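Local structure of glycine cleavage system transcriptional repressor, putative (Vibrio cholerae, 1U8S) at residues 114-128 and 139-151. The protein probably acts as a transcriptional repressor of the glycine cleavage system, built from two ACT domains that may sense a small ligand. Sequence-based numbering, arbitrary orientation.
Sequences FAQRQIGMASLSAQT and NQFHIAISARVDS
Two backbone N-H groups grip Ser146 O: Ala122 N comes in almost straight at 2.7 Å (175° at the hydrogen), while Ser123 N adds a weak second bond. Two residues facing one in this way make a classic beta bulge, where the strand turns a corner. Beyond it the pairing with strand 141-149 is regular and antiparallel: Ser125 O takes Ala144 N in its carbonyl plane at 2.6 Å, and Gln127 and His142 exchange bonds through their backbones. On the serine face, Ser125 OG lies beside Ala144 CB at 3.1 Å across the strands, placed there by a chi1 of 76° that tucks it between its own N and carbonyl carbon. A water bridges His142 O to Gln127 NE2 and is also hydrogen-bonded to Ser125 OG. The His142 ring itself is held by Tyr97, ND1 to OH. Strand 120-128 is an outermost strand of this chain's four-stranded antiparallel sheet in the second ACT domain, order 2-3-1-4, and 141-149 lies between it and 92-100; helices 107-116 and 155-168 pack on the other face. On that face Ile145 is the hub: its CG1 lies alongside Leu124 CG at 3.8 Å, and its CG2 meets CE2 of Phe114, which comes from the last turn of helix 107-116, at 3.6 Å. Ala147 CB sits over one face of the Phe114 ring, offset toward the rim. Further along, the Phe141 ring, swung anti to its N (chi1 -168°), brings CZ to 3.5 Å from Ala126 CB. The outer edge of strand 120-128 meets the second subunit, where Leu124 O accepts a hydrogen bond from Ser37 OG of that chain.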
loop_
_atom_site.group_PDB
_atom_site.type_symbol
_atom_site.label_atom_id
_atom_site.label_comp_id
_atom_site.label_asym_id
_atom_site.label_seq_id
_atom_site.Cartn_x
_atom_site.Cartn_y
_atom_site.Cartn_z
ATOM N N PHE B 114 -13.481 12.686 0.090
ATOM C CA PHE B 114 -12.207 12.856 -0.590
ATOM C C PHE B 114 -12.341 12.731 -2.091
ATOM O O PHE B 114 -11.603 13.368 -2.835
ATOM C CB PHE B 114 -11.189 11.854 -0.052
ATOM C CG PHE B 114 -10.802 12.122 1.366
ATOM C CD1 PHE B 114 -10.150 13.305 1.700
ATOM C CD2 PHE B 114 -11.154 11.239 2.377
ATOM C CE1 PHE B 114 -9.859 13.610 3.026
ATOM C CE2 PHE B 114 -10.868 11.532 3.710
ATOM C CZ PHE B 114 -10.223 12.718 4.038
ATOM N N ALA B 115 -13.278 11.914 -2.549
ATOM C CA ALA B 115 -13.465 11.782 -3.984
ATOM C C ALA B 115 -14.002 13.107 -4.531
ATOM O O ALA B 115 -13.487 13.623 -5.523
ATOM C CB ALA B 115 -14.422 10.655 -4.301
ATOM N N GLN B 116 -15.019 13.665 -3.879
ATOM C CA GLN B 116 -15.601 14.932 -4.319
ATOM C C GLN B 116 -14.521 16.003 -4.464
ATOM O O GLN B 116 -14.626 16.904 -5.290
ATOM C CB GLN B 116 -16.654 15.406 -3.316
ATOM C CG GLN B 116 -17.879 14.523 -3.255
ATOM C CD GLN B 116 -18.737 14.787 -2.035
ATOM O OE1 GLN B 116 -18.239 14.820 -0.906
ATOM N NE2 GLN B 116 -20.037 14.960 -2.250
ATOM N N ARG B 117 -13.472 15.893 -3.662
ATOM C CA ARG B 117 -12.406 16.866 -3.721
ATOM C C ARG B 117 -11.194 16.382 -4.511
ATOM O O ARG B 117 -10.164 17.056 -4.556
ATOM C CB ARG B 117 -12.018 17.264 -2.299
ATOM C CG ARG B 117 -13.149 18.006 -1.585
ATOM C CD ARG B 117 -13.065 17.918 -0.062
ATOM N NE ARG B 117 -14.067 18.783 0.542
ATOM C CZ ARG B 117 -15.385 18.594 0.455
ATOM N NH1 ARG B 117 -15.887 17.548 -0.209
ATOM N NH2 ARG B 117 -16.205 19.479 1.015
ATOM N N GLN B 118 -11.331 15.219 -5.142
ATOM C CA GLN B 118 -10.270 14.641 -5.956
ATOM C C GLN B 118 -8.981 14.374 -5.178
ATOM O O GLN B 118 -7.879 14.437 -5.734
ATOM C CB GLN B 118 -9.997 15.544 -7.167
ATOM C CG GLN B 118 -11.132 15.523 -8.201
ATOM C CD GLN B 118 -11.039 16.634 -9.242
ATOM O OE1 GLN B 118 -10.093 16.695 -10.031
ATOM N NE2 GLN B 118 -12.032 17.522 -9.246
ATOM N N ILE B 119 -9.126 14.087 -3.885
ATOM C CA ILE B 119 -7.994 13.768 -3.022
ATOM C C ILE B 119 -7.922 12.237 -2.964
ATOM O O ILE B 119 -8.901 11.572 -2.614
ATOM C CB ILE B 119 -8.203 14.329 -1.607
ATOM C CG1 ILE B 119 -8.309 15.853 -1.689
ATOM C CG2 ILE B 119 -7.048 13.911 -0.689
ATOM C CD1 ILE B 119 -8.614 16.539 -0.360
ATOM N N GLY B 120 -6.768 11.681 -3.321
ATOM C CA GLY B 120 -6.611 10.238 -3.309
ATOM C C GLY B 120 -6.253 9.730 -1.932
ATOM O O GLY B 120 -5.393 10.303 -1.276
ATOM N N MET B 121 -6.911 8.671 -1.471
ATOM C CA MET B 121 -6.581 8.138 -0.158
ATOM C C MET B 121 -5.449 7.136 -0.329
ATOM O O MET B 121 -5.264 6.593 -1.415
ATOM C CB MET B 121 -7.783 7.430 0.454
ATOM C CG MET B 121 -9.074 8.212 0.416
ATOM S SD MET B 121 -10.401 7.221 1.170
ATOM C CE MET B 121 -10.745 6.039 -0.162
ATOM N N ALA B 122 -4.693 6.902 0.742
ATOM C CA ALA B 122 -3.589 5.949 0.718
ATOM C C ALA B 122 -3.876 4.793 1.673
ATOM O O ALA B 122 -3.363 3.690 1.506
ATOM C CB ALA B 122 -2.309 6.630 1.103
ATOM N N SER B 123 -4.694 5.037 2.687
ATOM C CA SER B 123 -5.025 3.969 3.628
ATOM C C SER B 123 -6.310 4.269 4.369
ATOM O O SER B 123 -6.642 5.423 4.624
ATOM C CB SER B 123 -3.890 3.739 4.639
ATOM O OG SER B 123 -3.842 4.777 5.606
ATOM N N LEU B 124 -7.015 3.207 4.728
ATOM C CA LEU B 124 -8.280 3.347 5.413
ATOM C C LEU B 124 -8.513 2.177 6.348
ATOM O O LEU B 124 -7.961 1.106 6.162
ATOM C CB LEU B 124 -9.404 3.438 4.370
ATOM C CG LEU B 124 -10.860 3.631 4.796
ATOM C CD1 LEU B 124 -11.673 4.209 3.642
ATOM C CD2 LEU B 124 -11.434 2.301 5.253
ATOM N N SER B 125 -9.309 2.417 7.377
ATOM C CA SER B 125 -9.689 1.408 8.352
ATOM C C SER B 125 -11.025 1.900 8.914
ATOM O O SER B 125 -11.183 3.086 9.217
ATOM C CB SER B 125 -8.650 1.276 9.475
ATOM O OG SER B 125 -8.718 2.339 10.419
ATOM N N ALA B 126 -11.991 0.991 9.000
ATOM C CA ALA B 126 -13.319 1.290 9.522
ATOM C C ALA B 126 -13.684 0.039 10.299
ATOM O O ALA B 126 -13.801 -1.037 9.725
ATOM C CB ALA B 126 -14.290 1.516 8.377
ATOM N N GLN B 127 -13.865 0.174 11.606
ATOM C CA GLN B 127 -14.152 -0.992 12.421
ATOM C C GLN B 127 -14.828 -0.672 13.737
ATOM O O GLN B 127 -14.771 0.447 14.228
ATOM C CB GLN B 127 -12.835 -1.731 12.711
ATOM C CG GLN B 127 -11.883 -0.962 13.624
ATOM C CD GLN B 127 -10.432 -1.407 13.497
ATOM O OE1 GLN B 127 -10.117 -2.587 13.654
ATOM N NE2 GLN B 127 -9.537 -0.453 13.217
ATOM N N THR B 128 -15.470 -1.682 14.301
ATOM C CA THR B 128 -16.133 -1.566 15.589
ATOM C C THR B 128 -15.059 -1.972 16.602
ATOM O O THR B 128 -14.370 -2.970 16.397
ATOM C CB THR B 128 -17.306 -2.551 15.696
ATOM O OG1 THR B 128 -18.293 -2.240 14.704
ATOM C CG2 THR B 128 -17.923 -2.489 17.082
ATOM N N ASN B 139 -18.927 -0.602 21.673
ATOM C CA ASN B 139 -20.084 -0.314 20.831
ATOM C C ASN B 139 -19.875 0.913 19.938
ATOM O O ASN B 139 -20.839 1.480 19.412
ATOM C CB ASN B 139 -21.331 -0.114 21.702
ATOM C CG ASN B 139 -21.111 0.902 22.804
ATOM O OD1 ASN B 139 -20.277 0.700 23.693
ATOM N ND2 ASN B 139 -21.855 2.004 22.751
ATOM N N GLN B 140 -18.622 1.326 19.772
ATOM C CA GLN B 140 -18.319 2.474 18.927
ATOM C C GLN B 140 -17.645 2.069 17.617
ATOM O O GLN B 140 -16.967 1.041 17.543
ATOM C CB GLN B 140 -17.430 3.468 19.669
ATOM C CG GLN B 140 -18.193 4.534 20.431
ATOM C CD GLN B 140 -17.262 5.514 21.108
ATOM O OE1 GLN B 140 -16.413 6.125 20.462
ATOM N NE2 GLN B 140 -17.411 5.667 22.416
ATOM N N PHE B 141 -17.836 2.885 16.587
ATOM C CA PHE B 141 -17.256 2.620 15.277
ATOM C C PHE B 141 -16.196 3.685 14.974
ATOM O O PHE B 141 -16.493 4.878 15.050
ATOM C CB PHE B 141 -18.360 2.662 14.219
ATOM C CG PHE B 141 -17.939 2.125 12.882
ATOM C CD1 PHE B 141 -17.702 0.765 12.708
ATOM C CD2 PHE B 141 -17.777 2.978 11.797
ATOM C CE1 PHE B 141 -17.310 0.260 11.473
ATOM C CE2 PHE B 141 -17.384 2.482 10.562
ATOM C CZ PHE B 141 -17.150 1.117 10.401
ATOM N N HIS B 142 -14.972 3.257 14.650
ATOM C CA HIS B 142 -13.881 4.192 14.339
ATOM C C HIS B 142 -13.375 4.078 12.898
ATOM O O HIS B 142 -13.068 2.986 12.413
ATOM C CB HIS B 142 -12.672 3.991 15.276
ATOM C CG HIS B 142 -12.960 4.246 16.725
ATOM N ND1 HIS B 142 -11.961 4.473 17.651
ATOM C CD2 HIS B 142 -14.125 4.281 17.418
ATOM C CE1 HIS B 142 -12.498 4.638 18.847
ATOM N NE2 HIS B 142 -13.810 4.526 18.734
ATOM N N ILE B 143 -13.278 5.216 12.223
ATOM C CA ILE B 143 -12.783 5.265 10.847
ATOM C C ILE B 143 -11.433 5.983 10.852
ATOM O O ILE B 143 -11.260 6.993 11.531
ATOM C CB ILE B 143 -13.779 6.034 9.915
ATOM C CG1 ILE B 143 -15.120 5.286 9.861
ATOM C CG2 ILE B 143 -13.200 6.180 8.505
ATOM C CD1 ILE B 143 -16.208 5.979 9.027
ATOM N N ALA B 144 -10.465 5.444 10.124
ATOM C CA ALA B 144 -9.141 6.070 10.032
ATOM C C ALA B 144 -8.723 6.107 8.566
ATOM O O ALA B 144 -8.605 5.066 7.916
ATOM C CB ALA B 144 -8.115 5.301 10.855
ATOM N N ILE B 145 -8.502 7.309 8.057
ATOM C CA ILE B 145 -8.124 7.487 6.662
ATOM C C ILE B 145 -6.861 8.331 6.520
ATOM O O ILE B 145 -6.666 9.305 7.253
ATOM C CB ILE B 145 -9.269 8.203 5.870
ATOM C CG1 ILE B 145 -10.493 7.282 5.761
ATOM C CG2 ILE B 145 -8.764 8.658 4.487
ATOM C CD1 ILE B 145 -11.770 7.996 5.343
ATOM N N SER B 146 -6.010 7.963 5.570
ATOM C CA SER B 146 -4.793 8.728 5.291
ATOM C C SER B 146 -4.893 9.155 3.844
ATOM O O SER B 146 -5.126 8.322 2.965
ATOM C CB SER B 146 -3.531 7.882 5.497
ATOM O OG SER B 146 -3.261 7.731 6.883
ATOM N N ALA B 147 -4.725 10.446 3.589
ATOM C CA ALA B 147 -4.819 10.932 2.221
ATOM C C ALA B 147 -3.731 11.938 1.926
ATOM O O ALA B 147 -3.229 12.615 2.816
ATOM C CB ALA B 147 -6.185 11.548 1.965
ATOM N N ARG B 148 -3.369 12.031 0.657
ATOM C CA ARG B 148 -2.328 12.936 0.240
ATOM C C ARG B 148 -2.881 14.058 -0.615
ATOM O O ARG B 148 -3.627 13.818 -1.561
ATOM C CB ARG B 148 -1.265 12.156 -0.528
ATOM C CG ARG B 148 -0.572 11.103 0.320
ATOM C CD ARG B 148 0.366 10.262 -0.513
ATOM N NE ARG B 148 1.102 9.285 0.281
ATOM C CZ ARG B 148 1.900 8.354 -0.233
ATOM N NH1 ARG B 148 2.066 8.276 -1.551
ATOM N NH2 ARG B 148 2.527 7.501 0.572
ATOM N N VAL B 149 -2.527 15.288 -0.254
ATOM C CA VAL B 149 -2.947 16.463 -1.007
ATOM C C VAL B 149 -1.706 17.191 -1.503
ATOM O O VAL B 149 -0.654 17.166 -0.853
ATOM C CB VAL B 149 -3.753 17.414 -0.138
ATOM C CG1 VAL B 149 -4.933 16.667 0.456
ATOM C CG2 VAL B 149 -2.875 18.004 0.944
ATOM N N ASP B 150 -1.815 17.828 -2.659
ATOM C CA ASP B 150 -0.675 18.548 -3.195
ATOM C C ASP B 150 -0.590 19.945 -2.589
ATOM O O ASP B 150 -1.350 20.286 -1.685
ATOM C CB ASP B 150 -0.764 18.614 -4.718
ATOM C CG ASP B 150 -2.081 19.175 -5.202
ATOM O OD1 ASP B 150 -2.550 18.726 -6.265
ATOM O OD2 ASP B 150 -2.643 20.066 -4.533
ATOM N N SER B 151 0.349 20.743 -3.082
ATOM C CA SER B 151 0.558 22.105 -2.592
ATOM C C SER B 151 -0.591 23.056 -2.955
ATOM O O SER B 151 -0.822 24.056 -2.268
ATOM C CB SER B 151 1.870 22.644 -3.162
ATOM O OG SER B 151 1.875 22.522 -4.576
HETATM O O HOH W 1 -4.562 12.889 -3.897
HETATM O O HOH W 2 -10.471 2.047 12.798
#